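Local coordinates for endoglucanase A (Clostridium cellulolyticum, PDB 1EDG), which hydrolyses internal beta-1,4-glucosidic bonds of cellulose through its family 5 glycoside hydrolase catalytic domain, at residues H85-G90 and D97-R102; H123-D126 and G130-P133; K280-V285 and M323-A328. All blocks are in the same frame, centred on the assembly; numbering follows the deposited sequence.

Contact 1 of 3, residues H85-G90 and D97-R102; sequences HPHVSG and DVWMNR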
ATOM      1  N   HIS A  85      -6.477   8.646  13.512  1.00 11.65           N
ATOM      2  CA  HIS A  85      -6.855   9.946  14.082  1.00 12.83           C
ATOM      3  C   HIS A  85      -8.252  10.093  14.702  1.00 15.10           C
ATOM      4  O   HIS A  85      -8.408  10.817  15.685  1.00 15.86           O
ATOM      5  CB  HIS A  85      -6.497  11.119  13.143  1.00 12.36           C
ATOM      6  CG  HIS A  85      -7.515  11.404  12.080  1.00 13.87           C
ATOM      7  ND1 HIS A  85      -7.395  10.943  10.786  1.00 11.06           N
ATOM      8  CD2 HIS A  85      -8.656  12.138  12.112  1.00 13.59           C
ATOM      9  CE1 HIS A  85      -8.419  11.376  10.069  1.00 14.30           C
ATOM     10  NE2 HIS A  85      -9.197  12.104  10.851  1.00 14.00           N
ATOM     11  N   PRO A  86      -9.288   9.436  14.141  1.00 15.35           N
ATOM     12  CA  PRO A  86     -10.578   9.630  14.814  1.00 15.38           C
ATOM     13  C   PRO A  86     -10.756   8.718  16.035  1.00 15.84           C
ATOM     14  O   PRO A  86     -11.810   8.726  16.675  1.00 18.82           O
ATOM     15  CB  PRO A  86     -11.594   9.336  13.711  1.00 15.96           C
ATOM     16  CG  PRO A  86     -10.906   8.378  12.842  1.00 17.01           C
ATOM     17  CD  PRO A  86      -9.479   8.850  12.798  1.00 15.41           C
ATOM     18  N   HIS A  87      -9.704   7.984  16.390  1.00 12.78           N
ATOM     19  CA  HIS A  87      -9.742   7.053  17.518  1.00 12.71           C
ATOM     20  C   HIS A  87      -8.658   7.340  18.555  1.00 13.30           C
ATOM     21  O   HIS A  87      -8.324   6.488  19.383  1.00 14.33           O
ATOM     22  CB  HIS A  87      -9.591   5.629  16.986  1.00 14.04           C
ATOM     23  CG  HIS A  87     -10.572   5.299  15.906  1.00 14.72           C
ATOM     24  ND1 HIS A  87     -10.271   5.409  14.565  1.00 16.49           N
ATOM     25  CD2 HIS A  87     -11.872   4.931  15.970  1.00 13.74           C
ATOM     26  CE1 HIS A  87     -11.347   5.131  13.850  1.00 13.00           C
ATOM     27  NE2 HIS A  87     -12.330   4.837  14.679  1.00 17.03           N
ATOM     28  N   VAL A  88      -8.151   8.564  18.524  1.00 13.20           N
ATOM     29  CA  VAL A  88      -7.093   9.011  19.414  1.00 14.33           C
ATOM     30  C   VAL A  88      -7.608  10.166  20.292  1.00 14.23           C
ATOM     31  O   VAL A  88      -8.430  10.968  19.839  1.00 15.38           O
ATOM     32  CB  VAL A  88      -5.891   9.452  18.530  1.00 15.76           C
ATOM     33  CG1 VAL A  88      -5.125  10.581  19.146  1.00 20.97           C
ATOM     34  CG2 VAL A  88      -4.989   8.262  18.255  1.00 15.93           C
ATOM     35  N   SER A  89      -7.141  10.235  21.539  1.00 13.07           N
ATOM     36  CA  SER A  89      -7.548  11.305  22.454  1.00 13.64           C
ATOM     37  C   SER A  89      -6.409  11.763  23.367  1.00 13.73           C
ATOM     38  O   SER A  89      -5.458  11.020  23.623  1.00 14.02           O
ATOM     39  CB  SER A  89      -8.741  10.861  23.321  1.00 13.75           C
ATOM     40  OG  SER A  89      -8.368   9.868  24.273  1.00 16.56           O
ATOM     41  N   GLY A  90      -6.523  12.987  23.873  1.00 13.17           N
ATOM     42  CA  GLY A  90      -5.515  13.513  24.774  1.00 12.62           C
ATOM     43  C   GLY A  90      -4.250  14.004  24.101  1.00 14.88           C
ATOM     44  O   GLY A  90      -4.018  13.781  22.908  1.00 14.20           O
ATOM     45  N   ASP A  97      -8.963   1.442  23.083  1.00 18.27           N
ATOM     46  CA  ASP A  97      -8.791  -0.007  23.163  1.00 21.42           C
ATOM     47  C   ASP A  97      -9.841  -0.765  22.351  1.00 19.85           C
ATOM     48  O   ASP A  97      -9.583  -1.864  21.864  1.00 18.73           O
ATOM     49  CB  ASP A  97      -8.832  -0.478  24.617  1.00 26.78           C
ATOM     50  CG  ASP A  97      -7.582  -0.104  25.382  1.00 32.24           C
ATOM     51  OD1 ASP A  97      -6.478  -0.475  24.924  1.00 34.77           O
ATOM     52  OD2 ASP A  97      -7.700   0.555  26.440  1.00 36.25           O
ATOM     53  N   VAL A  98     -11.024  -0.175  22.214  1.00 19.12           N
ATOM     54  CA  VAL A  98     -12.113  -0.790  21.460  1.00 19.42           C
ATOM     55  C   VAL A  98     -11.710  -0.891  19.994  1.00 18.39           C
ATOM     56  O   VAL A  98     -11.921  -1.920  19.355  1.00 18.97           O
ATOM     57  CB  VAL A  98     -13.443   0.020  21.618  1.00 19.69           C
ATOM     58  CG1 VAL A  98     -14.484  -0.419  20.598  1.00 19.94           C
ATOM     59  CG2 VAL A  98     -13.997  -0.173  23.015  1.00 20.63           C
ATOM     60  N   TRP A  99     -11.100   0.172  19.479  1.00 16.83           N
ATOM     61  CA  TRP A  99     -10.655   0.202  18.092  1.00 16.38           C
ATOM     62  C   TRP A  99      -9.465  -0.734  17.900  1.00 16.05           C
ATOM     63  O   TRP A  99      -9.432  -1.510  16.940  1.00 15.52           O
ATOM     64  CB  TRP A  99     -10.269   1.621  17.696  1.00 14.25           C
ATOM     65  CG  TRP A  99      -9.839   1.765  16.272  1.00 14.32           C
ATOM     66  CD1 TRP A  99      -8.571   2.000  15.824  1.00 14.38           C
ATOM     67  CD2 TRP A  99     -10.681   1.755  15.106  1.00 14.29           C
ATOM     68  NE1 TRP A  99      -8.571   2.152  14.460  1.00 13.17           N
ATOM     69  CE2 TRP A  99      -9.850   2.006  13.990  1.00 13.15           C
ATOM     70  CE3 TRP A  99     -12.056   1.569  14.897  1.00 14.28           C
ATOM     71  CZ2 TRP A  99     -10.347   2.078  12.683  1.00 13.46           C
ATOM     72  CZ3 TRP A  99     -12.551   1.642  13.590  1.00 13.36           C
ATOM     73  CH2 TRP A  99     -11.695   1.895  12.504  1.00 14.12           C
ATOM     74  N   MET A 100      -8.503  -0.669  18.820  1.00 15.04           N
ATOM     75  CA  MET A 100      -7.310  -1.516  18.750  1.00 16.44           C
ATOM     76  C   MET A 100      -7.675  -3.002  18.755  1.00 17.63           C
ATOM     77  O   MET A 100      -7.120  -3.787  17.980  1.00 15.80           O
ATOM     78  CB  MET A 100      -6.354  -1.211  19.909  1.00 16.49           C
ATOM     79  CG  MET A 100      -5.002  -1.908  19.798  1.00 17.69           C
ATOM     80  SD  MET A 100      -3.983  -1.319  18.406  1.00 18.88           S
ATOM     81  CE  MET A 100      -2.998  -0.083  19.227  1.00 20.79           C
ATOM     82  N   ASN A 101      -8.620  -3.380  19.612  1.00 16.24           N
ATOM     83  CA  ASN A 101      -9.058  -4.775  19.703  1.00 18.08           C
ATOM     84  C   ASN A 101      -9.635  -5.289  18.391  1.00 15.80           C
ATOM     85  O   ASN A 101      -9.331  -6.407  17.974  1.00 17.94           O
ATOM     86  CB  ASN A 101     -10.090  -4.957  20.821  1.00 19.55           C
ATOM     87  CG  ASN A 101      -9.488  -4.806  22.201  1.00 22.68           C
ATOM     88  OD1 ASN A 101      -8.269  -4.882  22.377  1.00 24.12           O
ATOM     89  ND2 ASN A 101     -10.339  -4.579  23.195  1.00 24.96           N
ATOM     90  N   ARG A 102     -10.462  -4.474  17.745  1.00 14.30           N
ATOM     91  CA  ARG A 102     -11.078  -4.856  16.483  1.00 14.54           C
ATOM     92  C   ARG A 102     -10.028  -4.983  15.372  1.00 15.83           C
ATOM     93  O   ARG A 102     -10.060  -5.935  14.586  1.00 14.91           O
ATOM     94  CB  ARG A 102     -12.174  -3.861  16.101  1.00 13.05           C
ATOM     95  CG  ARG A 102     -12.861  -4.152  14.770  1.00 14.85           C
ATOM     96  CD  ARG A 102     -13.443  -5.568  14.699  1.00 13.10           C
ATOM     97  NE  ARG A 102     -13.957  -5.849  13.360  1.00 13.87           N
ATOM     98  CZ  ARG A 102     -14.052  -7.063  12.820  1.00 13.64           C
ATOM     99  NH1 ARG A 102     -13.680  -8.141  13.496  1.00 15.02           N
ATOM    100  NH2 ARG A 102     -14.485  -7.193  11.578  1.00 15.00           N
TER

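Contact 2 of 3, residues H123-D126 and G130-P133; sequences HDVD and GYFP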
ATOM      1  N   HIS A 123      -5.173   7.749   6.401  1.00  9.64           N
ATOM      2  CA  HIS A 123      -5.631   9.132   6.233  1.00 11.55           C
ATOM      3  C   HIS A 123      -5.461   9.900   7.548  1.00 12.96           C
ATOM      4  O   HIS A 123      -6.439  10.301   8.189  1.00 13.29           O
ATOM      5  CB  HIS A 123      -7.093   9.167   5.770  1.00 11.42           C
ATOM      6  CG  HIS A 123      -7.312   8.598   4.398  1.00 13.11           C
ATOM      7  ND1 HIS A 123      -8.325   7.703   4.115  1.00 13.13           N
ATOM      8  CD2 HIS A 123      -6.681   8.833   3.222  1.00 11.68           C
ATOM      9  CE1 HIS A 123      -8.310   7.416   2.824  1.00 11.02           C
ATOM     10  NE2 HIS A 123      -7.323   8.089   2.261  1.00 15.40           N
ATOM     11  N   ASP A 124      -4.205  10.070   7.958  1.00 11.32           N
ATOM     12  CA  ASP A 124      -3.889  10.765   9.198  1.00 10.63           C
ATOM     13  C   ASP A 124      -3.106  12.059   8.991  1.00 10.92           C
ATOM     14  O   ASP A 124      -2.473  12.560   9.920  1.00 10.53           O
ATOM     15  CB  ASP A 124      -3.155   9.828  10.158  1.00 10.22           C
ATOM     16  CG  ASP A 124      -4.073   8.778  10.769  1.00 11.41           C
ATOM     17  OD1 ASP A 124      -5.307   8.982  10.756  1.00 11.48           O
ATOM     18  OD2 ASP A 124      -3.564   7.762  11.290  1.00  9.18           O
ATOM     19  N   VAL A 125      -3.122  12.573   7.764  1.00 11.45           N
ATOM     20  CA  VAL A 125      -2.449  13.832   7.457  1.00 13.91           C
ATOM     21  C   VAL A 125      -3.497  14.889   7.807  1.00 14.32           C
ATOM     22  O   VAL A 125      -4.439  15.113   7.041  1.00 14.27           O
ATOM     23  CB  VAL A 125      -2.084  13.953   5.951  1.00 14.08           C
ATOM     24  CG1 VAL A 125      -1.300  15.248   5.700  1.00 16.05           C
ATOM     25  CG2 VAL A 125      -1.274  12.750   5.495  1.00 14.47           C
ATOM     26  N   ASP A 126      -3.347  15.497   8.979  1.00 13.81           N
ATOM     27  CA  ASP A 126      -4.284  16.496   9.476  1.00 14.58           C
ATOM     28  C   ASP A 126      -3.519  17.358  10.474  1.00 14.17           C
ATOM     29  O   ASP A 126      -3.037  16.855  11.488  1.00 14.26           O
ATOM     30  CB  ASP A 126      -5.436  15.784  10.191  1.00 16.80           C
ATOM     31  CG  ASP A 126      -6.558  16.725  10.584  1.00 21.61           C
ATOM     32  OD1 ASP A 126      -6.357  17.573  11.474  1.00 20.90           O
ATOM     33  OD2 ASP A 126      -7.652  16.615  10.000  1.00 25.24           O
ATOM     34  N   GLY A 130      -3.714  14.885  13.434  1.00 14.43           N
ATOM     35  CA  GLY A 130      -2.658  13.942  13.102  1.00 15.13           C
ATOM     36  C   GLY A 130      -1.326  14.619  12.847  1.00 14.89           C
ATOM     37  O   GLY A 130      -0.873  15.421  13.665  1.00 15.05           O
ATOM     38  N   TYR A 131      -0.696  14.301  11.720  1.00 12.75           N
ATOM     39  CA  TYR A 131       0.589  14.900  11.366  1.00 12.30           C
ATOM     40  C   TYR A 131       0.440  15.678  10.060  1.00 12.07           C
ATOM     41  O   TYR A 131      -0.548  15.515   9.345  1.00 13.61           O
ATOM     42  CB  TYR A 131       1.689  13.820  11.243  1.00 11.37           C
ATOM     43  CG  TYR A 131       1.577  12.901  10.035  1.00 11.75           C
ATOM     44  CD1 TYR A 131       0.795  11.747  10.079  1.00 12.55           C
ATOM     45  CD2 TYR A 131       2.233  13.201   8.845  1.00 11.19           C
ATOM     46  CE1 TYR A 131       0.667  10.917   8.960  1.00 12.29           C
ATOM     47  CE2 TYR A 131       2.110  12.380   7.722  1.00 13.44           C
ATOM     48  CZ  TYR A 131       1.322  11.243   7.789  1.00 12.38           C
ATOM     49  OH  TYR A 131       1.179  10.450   6.672  1.00 12.13           O
ATOM     50  N   PHE A 132       1.385  16.569   9.783  1.00 11.71           N
ATOM     51  CA  PHE A 132       1.383  17.357   8.553  1.00 12.20           C
ATOM     52  C   PHE A 132       2.863  17.595   8.288  1.00 13.11           C
ATOM     53  O   PHE A 132       3.562  18.190   9.109  1.00 11.96           O
ATOM     54  CB  PHE A 132       0.635  18.684   8.724  1.00 12.66           C
ATOM     55  CG  PHE A 132       0.318  19.365   7.423  1.00 13.18           C
ATOM     56  CD1 PHE A 132      -0.829  19.029   6.708  1.00 13.92           C
ATOM     57  CD2 PHE A 132       1.180  20.318   6.889  1.00 14.38           C
ATOM     58  CE1 PHE A 132      -1.111  19.633   5.476  1.00 13.84           C
ATOM     59  CE2 PHE A 132       0.904  20.927   5.656  1.00 13.55           C
ATOM     60  CZ  PHE A 132      -0.241  20.582   4.952  1.00 12.90           C
ATOM     61  N   PRO A 133       3.368  17.091   7.151  1.00 14.13           N
ATOM     62  CA  PRO A 133       4.773  17.209   6.749  1.00 15.08           C
ATOM     63  C   PRO A 133       5.304  18.575   6.305  1.00 15.81           C
ATOM     64  O   PRO A 133       5.598  18.777   5.127  1.00 15.58           O
ATOM     65  CB  PRO A 133       4.884  16.168   5.637  1.00 13.84           C
ATOM     66  CG  PRO A 133       3.569  16.293   4.959  1.00 13.67           C
ATOM     67  CD  PRO A 133       2.595  16.359   6.128  1.00 14.07           C
TER

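Contact 3 of 3, residues K280-V285 and M323-A328; sequences KDQSEV and MSYYVA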
ATOM      1  N   LYS A 280       4.323   3.099 -26.719  1.00 24.73           N
ATOM      2  CA  LYS A 280       4.068   4.261 -25.873  1.00 25.89           C
ATOM      3  C   LYS A 280       3.259   3.862 -24.643  1.00 23.95           C
ATOM      4  O   LYS A 280       3.597   4.245 -23.521  1.00 23.00           O
ATOM      5  CB  LYS A 280       3.339   5.365 -26.642  1.00 29.75           C
ATOM      6  CG  LYS A 280       4.249   6.232 -27.491  1.00 36.05           C
ATOM      7  CD  LYS A 280       4.877   5.455 -28.641  1.00 40.35           C
ATOM      8  CE  LYS A 280       5.956   6.281 -29.331  1.00 43.48           C
ATOM      9  NZ  LYS A 280       5.434   7.597 -29.811  1.00 45.98           N
ATOM     10  N   ASP A 281       2.220   3.057 -24.852  1.00 21.34           N
ATOM     11  CA  ASP A 281       1.376   2.600 -23.752  1.00 19.73           C
ATOM     12  C   ASP A 281       2.173   1.700 -22.824  1.00 17.87           C
ATOM     13  O   ASP A 281       2.007   1.763 -21.606  1.00 17.74           O
ATOM     14  CB  ASP A 281       0.135   1.876 -24.280  1.00 21.50           C
ATOM     15  CG  ASP A 281      -0.903   2.835 -24.850  1.00 24.06           C
ATOM     16  OD1 ASP A 281      -0.823   4.053 -24.574  1.00 26.66           O
ATOM     17  OD2 ASP A 281      -1.808   2.375 -25.570  1.00 23.18           O
ATOM     18  N   GLN A 282       3.054   0.885 -23.398  1.00 15.79           N
ATOM     19  CA  GLN A 282       3.905  -0.004 -22.612  1.00 16.85           C
ATOM     20  C   GLN A 282       4.809   0.841 -21.714  1.00 16.13           C
ATOM     21  O   GLN A 282       4.946   0.572 -20.516  1.00 14.02           O
ATOM     22  CB  GLN A 282       4.766  -0.876 -23.529  1.00 17.25           C
ATOM     23  CG  GLN A 282       4.000  -1.950 -24.305  1.00 18.79           C
ATOM     24  CD  GLN A 282       4.857  -2.638 -25.365  1.00 21.12           C
ATOM     25  OE1 GLN A 282       5.986  -2.228 -25.633  1.00 22.62           O
ATOM     26  NE2 GLN A 282       4.323  -3.685 -25.972  1.00 21.11           N
ATOM     27  N   SER A 283       5.377   1.898 -22.291  1.00 16.84           N
ATOM     28  CA  SER A 283       6.269   2.802 -21.563  1.00 19.21           C
ATOM     29  C   SER A 283       5.613   3.471 -20.358  1.00 18.40           C
ATOM     30  O   SER A 283       6.285   3.756 -19.362  1.00 18.71           O
ATOM     31  CB  SER A 283       6.812   3.883 -22.504  1.00 22.19           C
ATOM     32  OG  SER A 283       7.658   3.320 -23.496  1.00 29.53           O
ATOM     33  N   GLU A 284       4.314   3.745 -20.462  1.00 17.66           N
ATOM     34  CA  GLU A 284       3.563   4.384 -19.384  1.00 18.98           C
ATOM     35  C   GLU A 284       3.579   3.533 -18.121  1.00 17.47           C
ATOM     36  O   GLU A 284       3.347   4.039 -17.020  1.00 17.74           O
ATOM     37  CB  GLU A 284       2.106   4.623 -19.804  1.00 22.09           C
ATOM     38  CG  GLU A 284       1.901   5.627 -20.940  1.00 29.30           C
ATOM     39  CD  GLU A 284       2.201   7.075 -20.550  1.00 33.61           C
ATOM     40  OE1 GLU A 284       2.157   7.414 -19.343  1.00 35.64           O
ATOM     41  OE2 GLU A 284       2.470   7.883 -21.465  1.00 36.61           O
ATOM     42  N   VAL A 285       3.813   2.235 -18.296  1.00 16.77           N
ATOM     43  CA  VAL A 285       3.861   1.286 -17.186  1.00 16.46           C
ATOM     44  C   VAL A 285       5.294   1.000 -16.725  1.00 15.45           C
ATOM     45  O   VAL A 285       5.575   0.979 -15.531  1.00 17.69           O
ATOM     46  CB  VAL A 285       3.176  -0.062 -17.574  1.00 16.53           C
ATOM     47  CG1 VAL A 285       3.413  -1.121 -16.501  1.00 15.91           C
ATOM     48  CG2 VAL A 285       1.680   0.143 -17.778  1.00 16.53           C
ATOM     49  N   MET A 323      -3.489  -5.251 -16.236  1.00  8.63           N
ATOM     50  CA  MET A 323      -3.042  -5.794 -14.952  1.00 10.00           C
ATOM     51  C   MET A 323      -2.032  -6.934 -15.100  1.00 11.21           C
ATOM     52  O   MET A 323      -1.085  -7.038 -14.312  1.00 10.92           O
ATOM     53  CB  MET A 323      -4.222  -6.222 -14.072  1.00 10.65           C
ATOM     54  CG  MET A 323      -5.065  -5.054 -13.530  1.00 12.16           C
ATOM     55  SD  MET A 323      -4.080  -3.726 -12.729  1.00 14.40           S
ATOM     56  CE  MET A 323      -3.332  -4.600 -11.345  1.00 13.74           C
ATOM     57  N   SER A 324      -2.230  -7.785 -16.109  1.00  9.73           N
ATOM     58  CA  SER A 324      -1.308  -8.906 -16.362  1.00 10.34           C
ATOM     59  C   SER A 324       0.093  -8.395 -16.703  1.00  8.74           C
ATOM     60  O   SER A 324       1.091  -8.867 -16.145  1.00  9.35           O
ATOM     61  CB  SER A 324      -1.825  -9.803 -17.503  1.00  9.62           C
ATOM     62  OG  SER A 324      -2.994 -10.506 -17.113  1.00 11.25           O
ATOM     63  N   TYR A 325       0.146  -7.425 -17.612  1.00  7.31           N
ATOM     64  CA  TYR A 325       1.399  -6.814 -18.050  1.00  9.11           C
ATOM     65  C   TYR A 325       2.085  -6.084 -16.882  1.00  9.44           C
ATOM     66  O   TYR A 325       3.298  -6.205 -16.684  1.00  9.07           O
ATOM     67  CB  TYR A 325       1.106  -5.838 -19.190  1.00 10.26           C
ATOM     68  CG  TYR A 325       2.323  -5.161 -19.786  1.00 12.67           C
ATOM     69  CD1 TYR A 325       3.058  -5.773 -20.800  1.00 11.54           C
ATOM     70  CD2 TYR A 325       2.707  -3.884 -19.370  1.00 13.08           C
ATOM     71  CE1 TYR A 325       4.142  -5.130 -21.390  1.00 13.80           C
ATOM     72  CE2 TYR A 325       3.790  -3.230 -19.952  1.00 13.50           C
ATOM     73  CZ  TYR A 325       4.502  -3.857 -20.962  1.00 14.32           C
ATOM     74  OH  TYR A 325       5.561  -3.199 -21.543  1.00 15.30           O
ATOM     75  N   TYR A 326       1.297  -5.332 -16.117  1.00  8.47           N
ATOM     76  CA  TYR A 326       1.789  -4.584 -14.963  1.00  7.49           C
ATOM     77  C   TYR A 326       2.483  -5.526 -13.966  1.00  6.82           C
ATOM     78  O   TYR A 326       3.633  -5.303 -13.575  1.00  8.25           O
ATOM     79  CB  TYR A 326       0.608  -3.848 -14.291  1.00  7.49           C
ATOM     80  CG  TYR A 326       0.983  -2.835 -13.224  1.00  9.66           C
ATOM     81  CD1 TYR A 326       1.442  -3.247 -11.969  1.00  8.85           C
ATOM     82  CD2 TYR A 326       0.852  -1.462 -13.463  1.00 10.24           C
ATOM     83  CE1 TYR A 326       1.762  -2.319 -10.976  1.00  9.42           C
ATOM     84  CE2 TYR A 326       1.168  -0.523 -12.473  1.00  9.40           C
ATOM     85  CZ  TYR A 326       1.621  -0.961 -11.231  1.00  9.55           C
ATOM     86  OH  TYR A 326       1.914  -0.053 -10.242  1.00  9.74           O
ATOM     87  N   VAL A 327       1.795  -6.595 -13.577  1.00  6.55           N
ATOM     88  CA  VAL A 327       2.354  -7.548 -12.620  1.00  7.99           C
ATOM     89  C   VAL A 327       3.586  -8.282 -13.171  1.00  9.36           C
ATOM     90  O   VAL A 327       4.574  -8.450 -12.460  1.00  9.30           O
ATOM     91  CB  VAL A 327       1.283  -8.571 -12.146  1.00  9.46           C
ATOM     92  CG1 VAL A 327       1.918  -9.625 -11.249  1.00  8.59           C
ATOM     93  CG2 VAL A 327       0.162  -7.839 -11.388  1.00  8.12           C
ATOM     94  N   ALA A 328       3.527  -8.698 -14.435  1.00  7.72           N
ATOM     95  CA  ALA A 328       4.647  -9.396 -15.068  1.00  8.20           C
ATOM     96  C   ALA A 328       5.897  -8.515 -15.115  1.00  8.35           C
ATOM     97  O   ALA A 328       6.996  -8.973 -14.804  1.00 10.39           O
ATOM     98  CB  ALA A 328       4.267  -9.849 -16.472  1.00  8.70           C
TER

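Contact 1 of 3, residues H85-G90 and D97-R102
His87 lays its imidazole flat over the indole of Trp99, and this one pair carries the contact. It is a face-to-face stack: the ring centroid of His87 lies 3.5 Å from that of the six-membered ring of Trp99, and the planes are only 9° apart. The overlap is nearly complete for the smaller ring. CD2 and NE2 of His87 sit over the CD2-CE3 side of the indole, with His87 NE2 3.3 Å from Trp99 CE3, while the opposite flank of the imidazole covers the CE2-CZ2 side, His87 CE1 approaching Trp99 CZ2 to 3.4 Å. Behind the ring, CB of His87 stands over the five-membered ring as a CH-pi contact, 4.1 Å from its centroid. The two side chains leave their backbones differently. Trp99 has CG anti to its backbone N (chi1 -178°), whereas His87 has CG beside its own N (chi1 -53°), and both CB atoms point into the gap, across which the CA atoms of His87 and Trp99 are 6.9 Å apart. Pro86 CB lies toward the rim of the opposite face of the imidazole. Further aromatic rings, Tyr53 against His87, Phe39 and Trp84 against Trp99, make this a buried aromatic cluster. It ties the loop after barrel strand 77-80 to the first turn of helix 97-111. Strand 88-89 pairs antiparallel with 94-95, from which the chain returns into that helix; a backbone hydrogen bond joins His87 to Ser96, and helix 53-56 packs alongside.

Contact 2 of 3, residues H123-D126 and G130-P133
Tyr131 O accepts the shortest of three backbone hydrogen bonds, from Asp126 N at 2.8 Å, with the donor tilted from the carbonyl plane and a bent N-H...O angle of 134°. Gly130 and Tyr131 together face Asp126, which makes the pairing a classic beta bulge within the long loop that follows barrel strand 116-120. The second bond, from Tyr131 N to Asp124 O (3.1 Å), is the straightest at 164°; the third, Gly130 N to Asp126 O (2.9 Å), closes the turn. Val125 CA lies 3.2 Å from Tyr131 O, a CA-H...O contact, and Gly130 CA makes another with Asp124 O, 3.5 Å away.

The phenol of Tyr131 takes part because its CG sits between the backbone N and carbonyl carbon (chi1 71°), which brings the ring back alongside Asp124 O and Val125 CG2, among side chains of helices 138-155 and 187-209. The carboxylate of Asp124 turns the other way, to Tyr144 OH, Trp84 N and His85 ND1, while that of Asp126 takes the N-H of Lys129. Lys127 makes a cation-pi contact with the Phe132 ring. The two methyls of Val125 have different partners: CG2 lies 3.8 Å from Tyr131 CZ, whereas CG1 touches the ring of Pro133 and lies 3.9 Å from Phe132 CD1.

Contact 3 of 3, residues K280-V285 and M323-A328
With CG anti to the backbone N in both Tyr325 (chi1 -178°) and Tyr326, the two successive phenols leave helix 323-328 in different directions, and Val285 fits against both. Tyr325 extends straight across to the facing helix. Its hydroxyl lands on the aliphatic part of Gln282: Tyr325 OH lies 3.2 Å from Gln282 CB and 3.4 Å from Gln282 CG, a close van der Waals contact. The Gln282 chain, extended beyond CG, crosses the phenol at about a right angle, with its amide plane within 17° of the ring plane; its NE2 is held by Ile276 O.

One turn further along, Val285 CB meets the edge of the Tyr325 ring near its plane, 4.0 Å from CE2. Its CG1 branch, anti to the backbone N, goes on to touch Tyr325 CD2 and also Tyr326 CD2, the latter at 4.0 Å. The CA atoms of the two segments come nearest between Val285 and Tyr326, 6.6 Å apart.

These segments belong to helices 279-297 and 316-332, consecutive outer helices of the TIM barrel joined through strand 303-308. Their local axes come within 10.7 Å and cross at -52°. Tyr326 turns inward from the joint, packing on Ile305 and Cys308 of strand 303-308, with its hydroxyl hydrogen-bonded to Ala255 O. Tyr325 instead meets the Trp274 ring and Ile276 in the loop leading into helix 279-297, and Val285 also touches Trp274.

Overall arrangement
All three contacts lie within one TIM barrel. Contact 1 joins the loop after strand 77-80 to the start of helix 97-111; contact 2 lies in the loop after strand 116-120. Their centres are about 16 Å apart, and ND1 of His85 lies 2.9 Å from OD1 of Asp124, a probable hydrogen bond joining the two loops. Such loops, at the C-terminal ends of the strands, line the substrate cleft in family 5 enzymes, so this pair is probably near it. Contact 3 is on the opposite side of the chain's centre, in the outer helical layer, its centre about 40 Å from that of contact 1 and 32 Å from that of contact 2.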